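Local coordinates for effector protein hopAB3 (Pseudomonas syringae pv. maculicola, PDB 3TJY) that promotes bacterial virulence in susceptible plants and, through its recognition by the tomato resistance protein Pto, elicits a hypersensitive response and programmed cell death, at residues 9-14 and 70-75; 26-31 and 57-62; 1-6 and 66-71. All coordinates share one frame; numbering follows the deposited sequence.

Contact 1: residues 9-14 and 70-75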
loop_
_atom_site.group_PDB
_atom_site.type_symbol
_atom_site.label_atom_id
_atom_site.label_comp_id
_atom_site.label_asym_id
_atom_site.label_seq_id
_atom_site.Cartn_x
_atom_site.Cartn_y
_atom_site.Cartn_z
ATOM N N ARG A 9 -6.653 -0.486 7.551
ATOM C CA ARG A 9 -7.474 0.571 6.970
ATOM C C ARG A 9 -7.080 0.810 5.502
ATOM O O ARG A 9 -7.939 1.034 4.647
ATOM C CB ARG A 9 -7.330 1.861 7.790
ATOM C CG ARG A 9 -7.968 3.094 7.181
ATOM C CD ARG A 9 -9.469 2.915 7.005
ATOM N NE ARG A 9 -10.162 4.193 6.858
ATOM C CZ ARG A 9 -11.401 4.315 6.396
ATOM N NH1 ARG A 9 -11.963 5.513 6.295
ATOM N NH2 ARG A 9 -12.076 3.237 6.025
ATOM N N ILE A 10 -5.783 0.754 5.204
ATOM C CA ILE A 10 -5.337 0.880 3.814
ATOM C C ILE A 10 -5.975 -0.230 2.977
ATOM O O ILE A 10 -6.536 0.026 1.915
ATOM C CB ILE A 10 -3.789 0.845 3.696
ATOM C CG1 ILE A 10 -3.177 2.058 4.400
ATOM C CG2 ILE A 10 -3.357 0.878 2.236
ATOM C CD1 ILE A 10 -1.614 1.971 4.550
ATOM N N VAL A 11 -5.872 -1.467 3.447
ATOM C CA VAL A 11 -6.455 -2.579 2.714
ATOM C C VAL A 11 -7.963 -2.383 2.551
ATOM O O VAL A 11 -8.491 -2.571 1.467
ATOM C CB VAL A 11 -6.116 -3.918 3.380
ATOM C CG1 VAL A 11 -6.898 -5.081 2.735
ATOM C CG2 VAL A 11 -4.604 -4.154 3.302
ATOM N N GLN A 12 -8.645 -2.008 3.634
ATOM C CA GLN A 12 -10.078 -1.721 3.584
ATOM C C GLN A 12 -10.416 -0.684 2.524
ATOM O O GLN A 12 -11.374 -0.840 1.766
ATOM C CB GLN A 12 -10.542 -1.168 4.944
ATOM C CG GLN A 12 -11.963 -0.619 4.957
ATOM C CD GLN A 12 -12.325 0.001 6.309
ATOM O OE1 GLN A 12 -11.486 0.636 6.958
ATOM N NE2 GLN A 12 -13.571 -0.187 6.738
ATOM N N GLN A 13 -9.668 0.418 2.536
ATOM C CA GLN A 13 -9.914 1.492 1.586
ATOM C C GLN A 13 -9.616 1.067 0.146
ATOM O O GLN A 13 -10.304 1.506 -0.787
ATOM C CB GLN A 13 -9.095 2.711 1.958
ATOM C CG GLN A 13 -9.575 3.415 3.217
ATOM C CD GLN A 13 -8.713 4.617 3.517
ATOM O OE1 GLN A 13 -7.506 4.507 3.594
ATOM N NE2 GLN A 13 -9.335 5.783 3.642
ATOM N N LEU A 14 -8.580 0.249 -0.045
ATOM C CA LEU A 14 -8.293 -0.287 -1.388
ATOM C C LEU A 14 -9.449 -1.142 -1.907
ATOM O O LEU A 14 -9.878 -0.993 -3.054
ATOM C CB LEU A 14 -6.997 -1.109 -1.379
ATOM C CG LEU A 14 -5.720 -0.272 -1.273
ATOM C CD1 LEU A 14 -4.504 -1.149 -0.986
ATOM C CD2 LEU A 14 -5.512 0.572 -2.526
ATOM N N ARG A 70 2.778 -4.600 3.900
ATOM C CA ARG A 70 3.209 -5.794 3.180
ATOM C C ARG A 70 2.648 -7.044 3.865
ATOM O O ARG A 70 2.185 -7.984 3.196
ATOM C CB ARG A 70 4.733 -5.859 3.091
ATOM C CG ARG A 70 5.215 -6.759 1.986
ATOM C CD ARG A 70 6.531 -7.405 2.354
ATOM N NE ARG A 70 7.650 -7.027 1.498
ATOM C CZ ARG A 70 7.599 -6.871 0.178
ATOM N NH1 ARG A 70 6.462 -7.044 -0.502
ATOM N NH2 ARG A 70 8.709 -6.524 -0.463
ATOM N N GLU A 71 2.690 -7.061 5.196
ATOM C CA GLU A 71 2.135 -8.196 5.936
ATOM C C GLU A 71 0.650 -8.353 5.666
ATOM O O GLU A 71 0.163 -9.471 5.457
ATOM C CB GLU A 71 2.366 -8.026 7.443
ATOM C CG GLU A 71 3.835 -8.146 7.814
ATOM C CD GLU A 71 4.096 -7.748 9.260
ATOM O OE1 GLU A 71 3.134 -7.296 9.934
ATOM O OE2 GLU A 71 5.257 -7.883 9.693
ATOM N N ALA A 72 -0.072 -7.234 5.693
ATOM C CA ALA A 72 -1.519 -7.269 5.509
ATOM C C ALA A 72 -1.914 -7.709 4.100
ATOM O O ALA A 72 -2.870 -8.472 3.927
ATOM C CB ALA A 72 -2.117 -5.905 5.831
ATOM N N LEU A 73 -1.207 -7.202 3.090
ATOM C CA LEU A 73 -1.499 -7.614 1.719
ATOM C C LEU A 73 -1.205 -9.079 1.513
ATOM O O LEU A 73 -1.942 -9.778 0.821
ATOM C CB LEU A 73 -0.700 -6.763 0.710
ATOM C CG LEU A 73 -1.181 -5.321 0.624
ATOM C CD1 LEU A 73 -0.134 -4.490 -0.113
ATOM C CD2 LEU A 73 -2.545 -5.230 -0.074
ATOM N N ARG A 74 -0.114 -9.567 2.098
ATOM C CA ARG A 74 0.219 -10.984 1.953
ATOM C C ARG A 74 -0.834 -11.884 2.595
ATOM O O ARG A 74 -1.235 -12.895 2.012
ATOM C CB ARG A 74 1.604 -11.283 2.534
ATOM C CG ARG A 74 1.889 -12.765 2.742
ATOM C CD ARG A 74 3.330 -12.985 3.203
ATOM N NE ARG A 74 3.629 -12.237 4.423
ATOM C CZ ARG A 74 4.855 -12.091 4.915
ATOM N NH1 ARG A 74 5.054 -11.389 6.026
ATOM N NH2 ARG A 74 5.885 -12.642 4.282
ATOM N N ARG A 75 -1.288 -11.506 3.785
ATOM C CA ARG A 75 -2.284 -12.321 4.482
ATOM C C ARG A 75 -3.614 -12.286 3.744
ATOM O O ARG A 75 -4.282 -13.318 3.615
ATOM C CB ARG A 75 -2.464 -11.841 5.923
ATOM C CG ARG A 75 -3.474 -12.682 6.710
ATOM C CD ARG A 75 -3.257 -12.513 8.214
ATOM N NE ARG A 75 -1.971 -13.079 8.630
ATOM C CZ ARG A 75 -0.916 -12.361 9.024
ATOM N NH1 ARG A 75 -0.973 -11.041 9.070
ATOM N NH2 ARG A 75 0.211 -12.983 9.367
#

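Contact 2: residues 26-31 and 57-62. With SO4 (sulfate ion), chain B.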
loop_
_atom_site.group_PDB
_atom_site.type_symbol
_atom_site.label_atom_id
_atom_site.label_comp_id
_atom_site.label_asym_id
_atom_site.label_seq_id
_atom_site.Cartn_x
_atom_site.Cartn_y
_atom_site.Cartn_z
ATOM N N THR A 26 1.591 -7.195 -5.577
ATOM C CA THR A 26 2.713 -7.255 -6.504
ATOM C C THR A 26 3.309 -5.860 -6.731
ATOM O O THR A 26 4.523 -5.676 -6.673
ATOM C CB THR A 26 2.263 -7.877 -7.827
ATOM O OG1 THR A 26 1.818 -9.220 -7.584
ATOM C CG2 THR A 26 3.395 -7.903 -8.863
HETATM N N MSE A 27 2.427 -4.900 -7.008
HETATM C CA MSE A 27 2.814 -3.506 -7.227
HETATM C C MSE A 27 3.633 -2.977 -6.057
HETATM O O MSE A 27 4.697 -2.385 -6.248
HETATM C CB MSE A 27 1.569 -2.620 -7.377
HETATM C CG MSE A 27 0.584 -3.078 -8.427
HETATM SE SE MSE A 27 0.327 -1.706 -9.771
HETATM C CE MSE A 27 2.137 -1.809 -10.512
ATOM N N PHE A 28 3.115 -3.192 -4.851
ATOM C CA PHE A 28 3.708 -2.655 -3.633
ATOM C C PHE A 28 5.076 -3.273 -3.392
ATOM O O PHE A 28 5.996 -2.587 -2.978
ATOM C CB PHE A 28 2.803 -2.859 -2.431
ATOM C CG PHE A 28 3.258 -2.124 -1.202
ATOM C CD1 PHE A 28 3.360 -0.748 -1.208
ATOM C CD2 PHE A 28 3.588 -2.814 -0.046
ATOM C CE1 PHE A 28 3.763 -0.052 -0.068
ATOM C CE2 PHE A 28 3.987 -2.133 1.100
ATOM C CZ PHE A 28 4.074 -0.744 1.090
ATOM N N ARG A 29 5.210 -4.569 -3.659
ATOM C CA ARG A 29 6.522 -5.214 -3.582
ATOM C C ARG A 29 7.519 -4.496 -4.490
ATOM O O ARG A 29 8.637 -4.185 -4.087
ATOM C CB ARG A 29 6.431 -6.688 -3.984
ATOM C CG ARG A 29 7.728 -7.454 -3.799
ATOM C CD ARG A 29 7.596 -8.888 -4.313
ATOM N NE ARG A 29 6.525 -9.576 -3.608
ATOM C CZ ARG A 29 5.437 -10.075 -4.184
ATOM N NH1 ARG A 29 5.278 -10.009 -5.496
ATOM N NH2 ARG A 29 4.520 -10.668 -3.439
ATOM N N ASN A 30 7.099 -4.233 -5.723
ATOM C CA ASN A 30 7.934 -3.525 -6.688
ATOM C C ASN A 30 8.221 -2.085 -6.263
ATOM O O ASN A 30 9.320 -1.573 -6.496
ATOM C CB ASN A 30 7.274 -3.536 -8.061
ATOM C CG ASN A 30 7.190 -4.921 -8.650
ATOM O OD1 ASN A 30 8.002 -5.795 -8.332
ATOM N ND2 ASN A 30 6.209 -5.131 -9.526
HETATM N N MSE A 31 7.236 -1.443 -5.646
HETATM C CA MSE A 31 7.404 -0.079 -5.135
HETATM C C MSE A 31 8.516 -0.047 -4.099
HETATM O O MSE A 31 9.383 0.834 -4.123
HETATM C CB MSE A 31 6.102 0.432 -4.513
HETATM C CG MSE A 31 6.229 1.782 -3.814
HETATM SE SE MSE A 31 6.404 3.284 -5.076
HETATM C CE MSE A 31 6.810 4.669 -3.781
ATOM N N CYS A 57 9.241 10.836 -3.317
ATOM C CA CYS A 57 10.239 10.185 -2.471
ATOM C C CYS A 57 10.186 8.673 -2.376
ATOM O O CYS A 57 11.045 8.072 -1.723
ATOM C CB CYS A 57 10.221 10.763 -1.049
ATOM S SG CYS A 57 10.282 12.517 -0.962
ATOM N N GLY A 58 9.190 8.043 -2.983
ATOM C CA GLY A 58 9.039 6.608 -2.806
ATOM C C GLY A 58 8.545 6.216 -1.423
ATOM O O GLY A 58 8.088 7.055 -0.645
ATOM N N ILE A 59 8.629 4.924 -1.122
ATOM C CA ILE A 59 8.205 4.398 0.168
ATOM C C ILE A 59 9.337 3.568 0.768
ATOM O O ILE A 59 9.966 2.769 0.075
ATOM C CB ILE A 59 6.919 3.560 0.055
ATOM C CG1 ILE A 59 5.726 4.446 -0.326
ATOM C CG2 ILE A 59 6.628 2.829 1.381
ATOM C CD1 ILE A 59 4.458 3.650 -0.663
ATOM N N ASP A 60 9.597 3.767 2.056
ATOM C CA ASP A 60 10.735 3.139 2.728
ATOM C C ASP A 60 10.327 1.763 3.227
ATOM O O ASP A 60 9.458 1.655 4.079
ATOM C CB ASP A 60 11.145 4.016 3.910
ATOM C CG ASP A 60 12.292 3.444 4.713
ATOM O OD1 ASP A 60 12.878 2.421 4.309
ATOM O OD2 ASP A 60 12.613 4.038 5.763
ATOM N N ARG A 61 10.947 0.713 2.701
ATOM C CA ARG A 61 10.534 -0.638 3.064
ATOM C C ARG A 61 10.713 -0.912 4.556
ATOM O O ARG A 61 10.071 -1.803 5.111
ATOM C CB ARG A 61 11.301 -1.685 2.246
ATOM C CG ARG A 61 12.804 -1.581 2.356
ATOM C CD ARG A 61 13.466 -2.900 1.996
ATOM N NE ARG A 61 12.805 -3.553 0.871
ATOM C CZ ARG A 61 13.209 -3.460 -0.391
ATOM N NH1 ARG A 61 12.546 -4.094 -1.348
ATOM N NH2 ARG A 61 14.280 -2.738 -0.696
ATOM N N ASN A 62 11.600 -0.157 5.196
ATOM C CA ASN A 62 11.879 -0.359 6.613
ATOM C C ASN A 62 10.919 0.375 7.540
ATOM O O ASN A 62 10.983 0.213 8.758
ATOM C CB ASN A 62 13.312 0.054 6.930
ATOM C CG ASN A 62 14.333 -0.806 6.217
ATOM O OD1 ASN A 62 14.201 -2.028 6.163
ATOM N ND2 ASN A 62 15.352 -0.168 5.651
HETATM S S SO4 B . 5.706 -10.729 -0.011
HETATM O O1 SO4 B . 5.998 -9.901 1.144
HETATM O O2 SO4 B . 4.382 -10.418 -0.530
HETATM O O3 SO4 B . 6.707 -10.447 -1.033
HETATM O O4 SO4 B . 5.747 -12.129 0.388
HETATM O O HOH W 1 10.305 -5.550 -2.350
HETATM O O HOH W 2 10.153 3.373 -3.226
#

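Contact 3: residues 1-6 and 66-71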
loop_
_atom_site.group_PDB
_atom_site.type_symbol
_atom_site.label_atom_id
_atom_site.label_comp_id
_atom_site.label_asym_id
_atom_site.label_seq_id
_atom_site.Cartn_x
_atom_site.Cartn_y
_atom_site.Cartn_z
ATOM N N THR A 1 -3.845 3.834 16.539
ATOM C CA THR A 1 -2.879 4.674 15.840
ATOM C C THR A 1 -1.664 3.854 15.400
ATOM O O THR A 1 -0.753 4.372 14.749
ATOM C CB THR A 1 -2.409 5.880 16.704
ATOM O OG1 THR A 1 -1.671 5.422 17.847
ATOM C CG2 THR A 1 -3.600 6.710 17.172
ATOM N N GLY A 2 -1.658 2.575 15.757
ATOM C CA GLY A 2 -0.530 1.715 15.454
ATOM C C GLY A 2 -0.460 1.407 13.977
ATOM O O GLY A 2 -1.416 1.622 13.228
ATOM N N ALA A 3 0.690 0.917 13.545
ATOM C CA ALA A 3 0.878 0.619 12.131
ATOM C C ALA A 3 -0.043 -0.488 11.631
ATOM O O ALA A 3 -0.432 -0.485 10.469
ATOM C CB ALA A 3 2.331 0.242 11.875
ATOM N N VAL A 4 -0.354 -1.465 12.478
ATOM C CA VAL A 4 -1.190 -2.570 11.999
ATOM C C VAL A 4 -2.623 -2.124 11.707
ATOM O O VAL A 4 -3.123 -2.346 10.615
ATOM C CB VAL A 4 -1.189 -3.772 12.953
ATOM C CG1 VAL A 4 -2.254 -4.798 12.522
ATOM C CG2 VAL A 4 0.195 -4.394 12.982
ATOM N N PRO A 5 -3.291 -1.471 12.675
ATOM C CA PRO A 5 -4.633 -1.024 12.292
ATOM C C PRO A 5 -4.610 -0.050 11.123
ATOM O O PRO A 5 -5.551 -0.029 10.320
ATOM C CB PRO A 5 -5.167 -0.335 13.562
ATOM C CG PRO A 5 -3.979 -0.127 14.444
ATOM C CD PRO A 5 -3.014 -1.247 14.097
ATOM N N ARG A 6 -3.566 0.763 11.014
ATOM C CA ARG A 6 -3.493 1.655 9.859
ATOM C C ARG A 6 -3.353 0.878 8.553
ATOM O O ARG A 6 -4.019 1.196 7.569
ATOM C CB ARG A 6 -2.383 2.711 10.004
ATOM C CG ARG A 6 -2.467 3.765 8.922
ATOM C CD ARG A 6 -1.485 4.900 9.133
ATOM N NE ARG A 6 -1.745 6.013 8.220
ATOM C CZ ARG A 6 -2.034 7.251 8.614
ATOM N NH1 ARG A 6 -2.094 7.545 9.910
ATOM N NH2 ARG A 6 -2.258 8.200 7.715
ATOM N N ALA A 66 5.071 0.498 6.131
ATOM C CA ALA A 66 5.323 -0.309 4.938
ATOM C C ALA A 66 5.406 -1.786 5.290
ATOM O O ALA A 66 4.924 -2.641 4.539
ATOM C CB ALA A 66 6.590 0.147 4.229
ATOM N N ILE A 67 6.031 -2.097 6.426
ATOM C CA ILE A 67 6.120 -3.483 6.866
ATOM C C ILE A 67 4.722 -4.015 7.163
ATOM O O ILE A 67 4.357 -5.111 6.727
ATOM C CB ILE A 67 7.006 -3.615 8.125
ATOM C CG1 ILE A 67 8.452 -3.298 7.789
ATOM C CG2 ILE A 67 6.890 -5.011 8.732
ATOM C CD1 ILE A 67 9.363 -3.144 9.010
ATOM N N ALA A 68 3.942 -3.252 7.920
ATOM C CA ALA A 68 2.592 -3.696 8.274
ATOM C C ALA A 68 1.728 -3.873 7.037
ATOM O O ALA A 68 0.932 -4.799 6.971
ATOM C CB ALA A 68 1.928 -2.711 9.258
ATOM N N LEU A 69 1.875 -2.995 6.052
ATOM C CA LEU A 69 1.071 -3.132 4.841
ATOM C C LEU A 69 1.479 -4.353 4.022
ATOM O O LEU A 69 0.622 -5.080 3.487
ATOM C CB LEU A 69 1.126 -1.848 3.983
ATOM C CG LEU A 69 0.254 -1.928 2.723
ATOM C CD1 LEU A 69 -1.209 -2.179 3.091
ATOM C CD2 LEU A 69 0.374 -0.631 1.913
ATOM N N ARG A 70 2.778 -4.600 3.900
ATOM C CA ARG A 70 3.209 -5.794 3.180
ATOM C C ARG A 70 2.648 -7.044 3.865
ATOM O O ARG A 70 2.185 -7.984 3.196
ATOM C CB ARG A 70 4.733 -5.859 3.091
ATOM C CG ARG A 70 5.215 -6.759 1.986
ATOM C CD ARG A 70 6.531 -7.405 2.354
ATOM N NE ARG A 70 7.650 -7.027 1.498
ATOM C CZ ARG A 70 7.599 -6.871 0.178
ATOM N NH1 ARG A 70 6.462 -7.044 -0.502
ATOM N NH2 ARG A 70 8.709 -6.524 -0.463
ATOM N N GLU A 71 2.690 -7.061 5.196
ATOM C CA GLU A 71 2.135 -8.196 5.936
ATOM C C GLU A 71 0.650 -8.353 5.666
ATOM O O GLU A 71 0.163 -9.471 5.457
ATOM C CB GLU A 71 2.366 -8.026 7.443
ATOM C CG GLU A 71 3.835 -8.146 7.814
ATOM C CD GLU A 71 4.096 -7.748 9.260
ATOM O OE1 GLU A 71 3.134 -7.296 9.934
ATOM O OE2 GLU A 71 5.257 -7.883 9.693
#

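Contact 1: residues 9-14 and 70-75
This is a small apolar helix-helix contact in the Pto-binding domain, a helical bundle: Val11 on helix 3-16 meets Ala72 and Leu73 on the C-terminal helix 64-77. Across the interface the CA atoms of Val11 and Leu73 lie 7.1 Å apart, the nearest such pair, and the two segments bury 125 Å² without a single hydrogen bond passing between them.

One methyl group carries the contact. With chi1 of Val11 at 172°, CG1 is anti to the backbone N while CG2 is held beside that N, turned to the other helix. There CG2 reaches the methyl of Ala72 (CG2 to CB 4.0 Å) and one branch of the neighbouring leucine, with Val11 CG2 4.1 Å from Leu73 CD2. The valine and leucine side chains run past each other in opposite senses, so they meet flank to flank. Val11 is partly exposed, whereas Leu73 is buried.

Other residues of helix 3-16 add further partners. Ile10 also packs on Leu65 and Leu69 of helix 64-77, while Leu14 packs on Val46 and Phe47 of helix 41-50 and on Ile24 of helix 21-32, so this helix contributes to several interfaces at once. Gln13, although buried, has its amide satisfied by His50 and Gln49.

A further polar group sits on the same helix, between residues three and four positions apart. Gln13 NE2 sits 3.4 Å above one face of the Arg9 guanidinium, toward its rim. From the same guanidinium, Arg9 NH2 donates to Gln12 OE1 at 2.8 Å, approaching from above the carbonyl plane.

Contact 2: residues 26-31 and 57-62
The Phe28 ring presents its edge, not a face, to Ile59: CE1 lies 3.8 Å from Ile59 CD1, which sits in the plane of the ring, and the two side chains cross at about a right angle. Edge use recurs in both guanidinium groups. Arg29 holds a sulfate ion in the plane of its guanidinium through two good bonds, Arg29 NE to sulfate O3 at 2.7 Å and Arg29 NH2 to sulfate O2 at 2.9 Å, each with an angle of 160° at the hydrogen, and a weak third from NH2 to O3. The bend at chi3 (-59°) turns this side of the guanidinium to the ion, which is probably from the crystallisation liquor and is also gripped by Arg25. Arg61 gives the edge of its guanidinium to a water, which in turn donates to the carbonyl oxygen of Arg29.

The apolar part is completed by Met31, a selenomethionine, whose CG lies 4.1 Å from Ile59 CD1; the exact place of its terminal CE, near Ile59 CG1, is doubtful. Beside it a second water links the backbones, donating to Met31 O (2.8 Å) and accepting from Ile59 N (3.0 Å); a polar bridge thus runs next to the hydrophobic one. Gly58, with positive phi, is where the chain leaves the helical conformation of 54-57, and further on Asp60 OD1 accepts from Asn62 N in an Asx turn.

The contact therefore fastens the loop between helices 54-57 and 64-77 to helix 21-32. Ile59 also packs on Met54, Phe51 and Ala66, while Phe28 packs on Leu69 and Leu73 of helix 64-77.

Contact 3: residues 1-6 and 66-71
A chi1 of 171° in Val4 sets CG1 anti to the backbone N and leaves CG2 beside that N, from where CG2 makes a loose contact with Ala68, 4.4 Å from its CB. The other two methyls involved have no such freedom. Ala3 and Ala68 carry only a CB, placed by the helical backbone itself, and in both residues it points at the opposing helix. They meet methyl to methyl, with Ala3 CB 4.0 Å from Ala68 CB.

Small side chains let the backbones come close: the CA atoms of Val4 and Ala68 are only 5.4 Å apart. The Ala68 methyl consequently rests against main chain as well as side chain, with its CB 3.5 Å from Ala3 O and 4.1 Å from Val4 N. The alanines at this meeting point thus let the two helices approach closely, one of them bringing a methyl onto the peptide groups of the other. Ala7, one turn after Ala3, also touches Ala68.

The joint lies at the very start of helix 3-16. Gly2 occupies its N-cap position, and Gly2 O accepts from Arg6 N at 3.2 Å. Arg6 leads elsewhere, making weak hydrogen bonds to His50 and to the carbonyl oxygen of Gln49. On the other helix, Leu69 continues inward to Phe28 and Phe51.

Chemically the interface is modest. It buries 102 Å² with no hydrogen bond or salt bridge across it, so cohesion between the segments comes from van der Waals contact and burial of the Ala68 methyl, with no directional bond between them to fix the register.

In the fold
Contacts 1 and 3 join the same two helices, 3-16 and 64-77, at successive levels, their centres about 8 Å apart; Leu69 bridges them by packing on Ile10 and Val11. Contact 2, nested inside the chain loop that both close, ties helix 21-32 to the loop before helix 64-77. Its centre lies about 14 Å from that of contact 1, yet Phe28 touches Leu73, consistent with one continuous hydrophobic interior. All three are only partly buried. The helix pair relies on apolar contact, with no hydrogen bond across it, and at its closer alanine end a methyl also meets main chain, whereas the helix-loop contact adds two bridging waters and a sulfate held by Arg29.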